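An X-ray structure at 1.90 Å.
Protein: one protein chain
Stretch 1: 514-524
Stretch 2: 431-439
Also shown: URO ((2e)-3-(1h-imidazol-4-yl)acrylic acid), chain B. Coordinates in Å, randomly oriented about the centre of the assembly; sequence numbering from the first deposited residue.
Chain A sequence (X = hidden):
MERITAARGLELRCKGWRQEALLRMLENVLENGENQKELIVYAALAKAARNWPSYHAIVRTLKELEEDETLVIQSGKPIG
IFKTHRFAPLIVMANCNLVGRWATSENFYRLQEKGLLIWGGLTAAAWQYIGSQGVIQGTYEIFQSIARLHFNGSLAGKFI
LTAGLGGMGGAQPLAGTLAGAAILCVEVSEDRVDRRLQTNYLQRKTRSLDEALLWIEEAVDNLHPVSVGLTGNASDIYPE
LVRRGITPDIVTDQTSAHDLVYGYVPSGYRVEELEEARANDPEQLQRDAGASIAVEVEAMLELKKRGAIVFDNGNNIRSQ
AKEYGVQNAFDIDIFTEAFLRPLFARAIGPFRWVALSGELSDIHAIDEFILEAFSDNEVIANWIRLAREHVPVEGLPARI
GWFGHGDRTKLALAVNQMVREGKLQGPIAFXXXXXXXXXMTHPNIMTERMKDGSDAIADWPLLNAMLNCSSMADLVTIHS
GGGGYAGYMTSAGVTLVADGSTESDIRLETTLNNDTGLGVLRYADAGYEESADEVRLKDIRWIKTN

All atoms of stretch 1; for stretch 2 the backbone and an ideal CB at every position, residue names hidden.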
# COMPACT_ATOMS: atom_id res chain seq x y z
N ASN A 514 -16.25 -11.18 1.58
CA ASN A 514 -15.62 -9.86 1.81
C ASN A 514 -14.81 -9.39 0.62
O ASN A 514 -14.65 -8.17 0.42
CB ASN A 514 -14.71 -9.91 3.06
CG ASN A 514 -15.49 -10.14 4.32
OD1 ASN A 514 -16.72 -10.04 4.31
ND2 ASN A 514 -14.80 -10.52 5.42
N ASP A 515 -14.28 -10.31 -0.18
CA ASP A 515 -13.54 -9.91 -1.37
C ASP A 515 -14.49 -9.26 -2.36
O ASP A 515 -14.20 -8.17 -2.88
CB ASP A 515 -12.83 -11.11 -1.97
CG ASP A 515 -11.81 -10.72 -3.03
OD1 ASP A 515 -10.99 -9.81 -2.80
OD2 ASP A 515 -11.83 -11.35 -4.12
N THR A 516 -15.67 -9.86 -2.59
CA THR A 516 -16.63 -9.19 -3.45
C THR A 516 -17.38 -8.09 -2.71
O THR A 516 -17.71 -7.07 -3.32
CB THR A 516 -17.63 -10.20 -4.05
OG1 THR A 516 -18.20 -11.01 -3.02
CG2 THR A 516 -16.88 -11.11 -5.01
N GLY A 517 -17.65 -8.28 -1.42
CA GLY A 517 -18.45 -7.30 -0.70
C GLY A 517 -17.79 -5.93 -0.68
O GLY A 517 -18.45 -4.91 -0.89
N LEU A 518 -16.48 -5.89 -0.45
CA LEU A 518 -15.82 -4.59 -0.47
C LEU A 518 -15.80 -4.02 -1.87
O LEU A 518 -15.88 -2.80 -2.05
CB LEU A 518 -14.38 -4.73 0.07
CG LEU A 518 -13.56 -3.43 0.15
CD1 LEU A 518 -14.17 -2.45 1.15
CD2 LEU A 518 -12.09 -3.76 0.48
N GLY A 519 -15.68 -4.91 -2.87
CA GLY A 519 -15.78 -4.49 -4.26
C GLY A 519 -17.07 -3.75 -4.56
O GLY A 519 -17.05 -2.67 -5.17
N VAL A 520 -18.21 -4.31 -4.14
CA VAL A 520 -19.48 -3.60 -4.35
C VAL A 520 -19.46 -2.26 -3.64
O VAL A 520 -19.88 -1.24 -4.19
CB VAL A 520 -20.68 -4.44 -3.87
CG1 VAL A 520 -21.97 -3.62 -4.08
CG2 VAL A 520 -20.72 -5.75 -4.64
N LEU A 521 -19.00 -2.24 -2.39
CA LEU A 521 -19.05 -0.98 -1.66
C LEU A 521 -18.13 0.06 -2.26
O LEU A 521 -18.42 1.26 -2.18
CB LEU A 521 -18.72 -1.17 -0.18
CG LEU A 521 -19.70 -1.97 0.67
CD1 LEU A 521 -19.46 -1.74 2.14
CD2 LEU A 521 -21.13 -1.54 0.30
N ARG A 522 -17.01 -0.36 -2.87
CA ARG A 522 -16.12 0.63 -3.49
C ARG A 522 -16.84 1.38 -4.60
O ARG A 522 -16.68 2.60 -4.74
CB ARG A 522 -14.85 -0.05 -4.02
CG ARG A 522 -13.79 0.90 -4.46
CD ARG A 522 -13.89 1.22 -5.97
NE ARG A 522 -12.92 2.24 -6.29
CZ ARG A 522 -13.13 3.54 -6.11
NH1 ARG A 522 -14.31 3.96 -5.64
NH2 ARG A 522 -12.17 4.42 -6.40
N TYR A 523 -17.59 0.67 -5.45
CA TYR A 523 -18.35 1.32 -6.50
C TYR A 523 -19.60 1.99 -5.95
O TYR A 523 -19.99 3.05 -6.43
CB TYR A 523 -18.69 0.30 -7.63
CG TYR A 523 -17.43 0.10 -8.43
CD1 TYR A 523 -17.14 0.93 -9.50
CD2 TYR A 523 -16.45 -0.81 -8.01
CE1 TYR A 523 -15.93 0.83 -10.18
CE2 TYR A 523 -15.23 -0.91 -8.68
CZ TYR A 523 -14.98 -0.08 -9.76
OH TYR A 523 -13.79 -0.16 -10.46
N ALA A 524 -20.21 1.42 -4.91
CA ALA A 524 -21.33 2.12 -4.27
C ALA A 524 -20.88 3.47 -3.74
O ALA A 524 -21.56 4.49 -3.95
CB ALA A 524 -21.92 1.27 -3.15
N UNK A 431 -8.78 -18.26 -7.23
CA UNK A 431 -8.14 -16.95 -7.16
C UNK A 431 -8.85 -16.05 -8.16
O UNK A 431 -10.03 -16.26 -8.48
CB UNK A 431 -6.64 -17.03 -7.45
N UNK A 432 -8.16 -15.02 -8.62
CA UNK A 432 -8.75 -14.12 -9.58
C UNK A 432 -7.64 -13.23 -10.10
O UNK A 432 -6.56 -13.15 -9.52
CB UNK A 432 -9.89 -13.30 -8.97
N UNK A 433 -7.92 -12.58 -11.21
CA UNK A 433 -7.06 -11.48 -11.61
C UNK A 433 -7.18 -10.36 -10.58
O UNK A 433 -8.13 -10.33 -9.79
CB UNK A 433 -7.42 -10.98 -13.01
N UNK A 434 -6.25 -9.40 -10.63
CA UNK A 434 -6.42 -8.23 -9.75
C UNK A 434 -7.35 -7.20 -10.36
O UNK A 434 -7.73 -6.25 -9.67
CB UNK A 434 -5.07 -7.58 -9.45
N UNK A 435 -7.72 -7.38 -11.63
CA UNK A 435 -8.68 -6.51 -12.31
C UNK A 435 -10.05 -6.87 -11.76
O UNK A 435 -10.81 -7.65 -12.34
CB UNK A 435 -8.62 -6.67 -13.83
N UNK A 436 -10.36 -6.39 -10.57
CA UNK A 436 -11.57 -6.76 -9.85
C UNK A 436 -11.95 -5.56 -8.96
O UNK A 436 -11.11 -4.80 -8.58
CB UNK A 436 -11.36 -8.03 -9.03
N UNK A 437 -13.22 -5.47 -8.66
CA UNK A 437 -13.78 -4.38 -7.94
C UNK A 437 -12.98 -3.69 -6.82
O UNK A 437 -12.60 -2.62 -7.05
CB UNK A 437 -15.09 -4.89 -7.34
N UNK A 438 -12.68 -4.26 -5.69
CA UNK A 438 -11.91 -3.37 -4.72
C UNK A 438 -10.40 -3.57 -4.79
O UNK A 438 -9.70 -3.15 -3.96
CB UNK A 438 -12.36 -3.64 -3.28
N UNK A 439 -9.95 -4.16 -5.85
CA UNK A 439 -8.57 -4.61 -5.87
C UNK A 439 -7.58 -4.06 -6.84
O UNK A 439 -6.49 -4.53 -7.00
CB UNK A 439 -8.58 -6.12 -6.09
OAA URO B . -5.28 -13.05 -15.78
CAI URO B . -4.06 -12.89 -15.35
OAB URO B . -3.45 -13.74 -14.83
CAC URO B . -3.42 -11.57 -15.46
CAD URO B . -4.07 -10.58 -16.00
CAJ URO B . -3.30 -9.39 -16.04
CAF URO B . -3.53 -8.26 -16.77
NAH URO B . -2.47 -7.40 -16.67
CAE URO B . -1.61 -8.01 -15.88
NAG URO B . -2.07 -9.21 -15.47

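Position 431 lies in an extended strand, and its CA-to-CB bond points away from the helix 514-524. No helix atom lies within 5.5 Å of its ideal CB. The helix therefore sets little limit here, and many side chains would suit. The residue is Ser431, whose OG is hydrogen-bonded elsewhere in the structure.

Position 432 is also extended, but its CB points toward the helix. Nothing of stretch 1 comes within 5.5 Å of that CB, so a short side chain would leave a gap. Across the gap lies the carboxylate of Asp515. A long donor suits, with lysine or arginine the natural candidates. The residue is Arg432, and it forms a salt bridge with two hydrogen bonds. NE donates to Asp515 OD2 at 2.7 Å, and NH2 donates to Asp515 OD1 at 3.0 Å. The carboxylate meets the edge of the guanidinium, near its plane, so both N-H groups can be used.

Positions 433, 434 and 435 are out of reach of the helix, which cannot choose among side chains there. Position 433 does lie near the bound URO. The residues are Asp433, His434 and Leu435. Asp433 OD2 comes to 3.0 Å from URO CAD, and Asp433 OD1 accepts a hydrogen bond from His434 N at 2.7 Å.

Position 436 begins a type I turn, and its CB points sideways. A small or polar side chain would fit, though an acid would approach the charge of Asp515. The residue is Asp436. Its OD2 lies 4.0 Å from Asp515 OD2, a like-charge approach, but also 3.5 Å from Arg432 NE, whose positive charge offsets it. Water 1 lies 2.8 Å from Asp436 OD2 and 3.3 Å from Asp515 OD1, the second a weak contact; it can donate to either, but it has more acceptors in reach than protons.

At 437 the CB points toward the helix, and the ideal CB is 3.2 Å from Gly519 CA. This is tight, so glycine or alanine is expected. The residue is Ala437, with CB 3.4 Å from Gly519 CA and 3.9 Å from Tyr523 CE2. A CB on Gly519 would clash with Ala437 CB, so its absence permits the close approach.

Position 438 also points toward the helix. Its CB faces Leu518 and Arg522, favouring a small apolar side chain. The residue is Ala438. Its CB packs 3.7 Å from Leu518 CG, while its N lies 3.4 Å from Gly519 CA.

Position 439 closes the turn, with CB sideways and 5.5 Å from Asp515 OD1. Several small residues would suit. The residue is Ser439; its N donates to Asp436 O at 3.0 Å.

Stretch 2 431-439: SRDHLDAAS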
# COMPACT_ATOMS: atom_id res chain seq x y z
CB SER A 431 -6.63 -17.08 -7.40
OG SER A 431 -5.96 -15.81 -7.25
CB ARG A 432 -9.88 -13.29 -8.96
CG ARG A 432 -9.42 -12.55 -7.64
CD ARG A 432 -10.28 -11.31 -7.27
NE ARG A 432 -9.90 -10.78 -5.96
CZ ARG A 432 -8.82 -10.02 -5.73
NH1 ARG A 432 -8.02 -9.71 -6.74
NH2 ARG A 432 -8.54 -9.58 -4.49
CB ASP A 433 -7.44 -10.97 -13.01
CG ASP A 433 -6.34 -10.09 -13.62
OD1 ASP A 433 -5.23 -9.97 -13.03
OD2 ASP A 433 -6.59 -9.52 -14.69
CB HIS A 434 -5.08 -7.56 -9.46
CG HIS A 434 -4.11 -8.44 -8.75
ND1 HIS A 434 -2.98 -7.94 -8.13
CD2 HIS A 434 -4.08 -9.79 -8.57
CE1 HIS A 434 -2.31 -8.94 -7.57
NE2 HIS A 434 -2.95 -10.07 -7.82
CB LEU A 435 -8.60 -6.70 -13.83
CG LEU A 435 -9.37 -5.67 -14.67
CD1 LEU A 435 -8.57 -4.35 -14.82
CD2 LEU A 435 -9.76 -6.31 -16.03
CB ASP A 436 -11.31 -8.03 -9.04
CG ASP A 436 -12.59 -8.77 -8.55
OD1 ASP A 436 -13.52 -8.90 -9.28
OD2 ASP A 436 -12.61 -9.26 -7.46
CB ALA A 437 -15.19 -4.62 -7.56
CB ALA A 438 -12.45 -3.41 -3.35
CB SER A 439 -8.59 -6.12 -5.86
OG SER A 439 -9.09 -6.56 -7.03
O HOH W 1 -11.81 -7.71 -5.23
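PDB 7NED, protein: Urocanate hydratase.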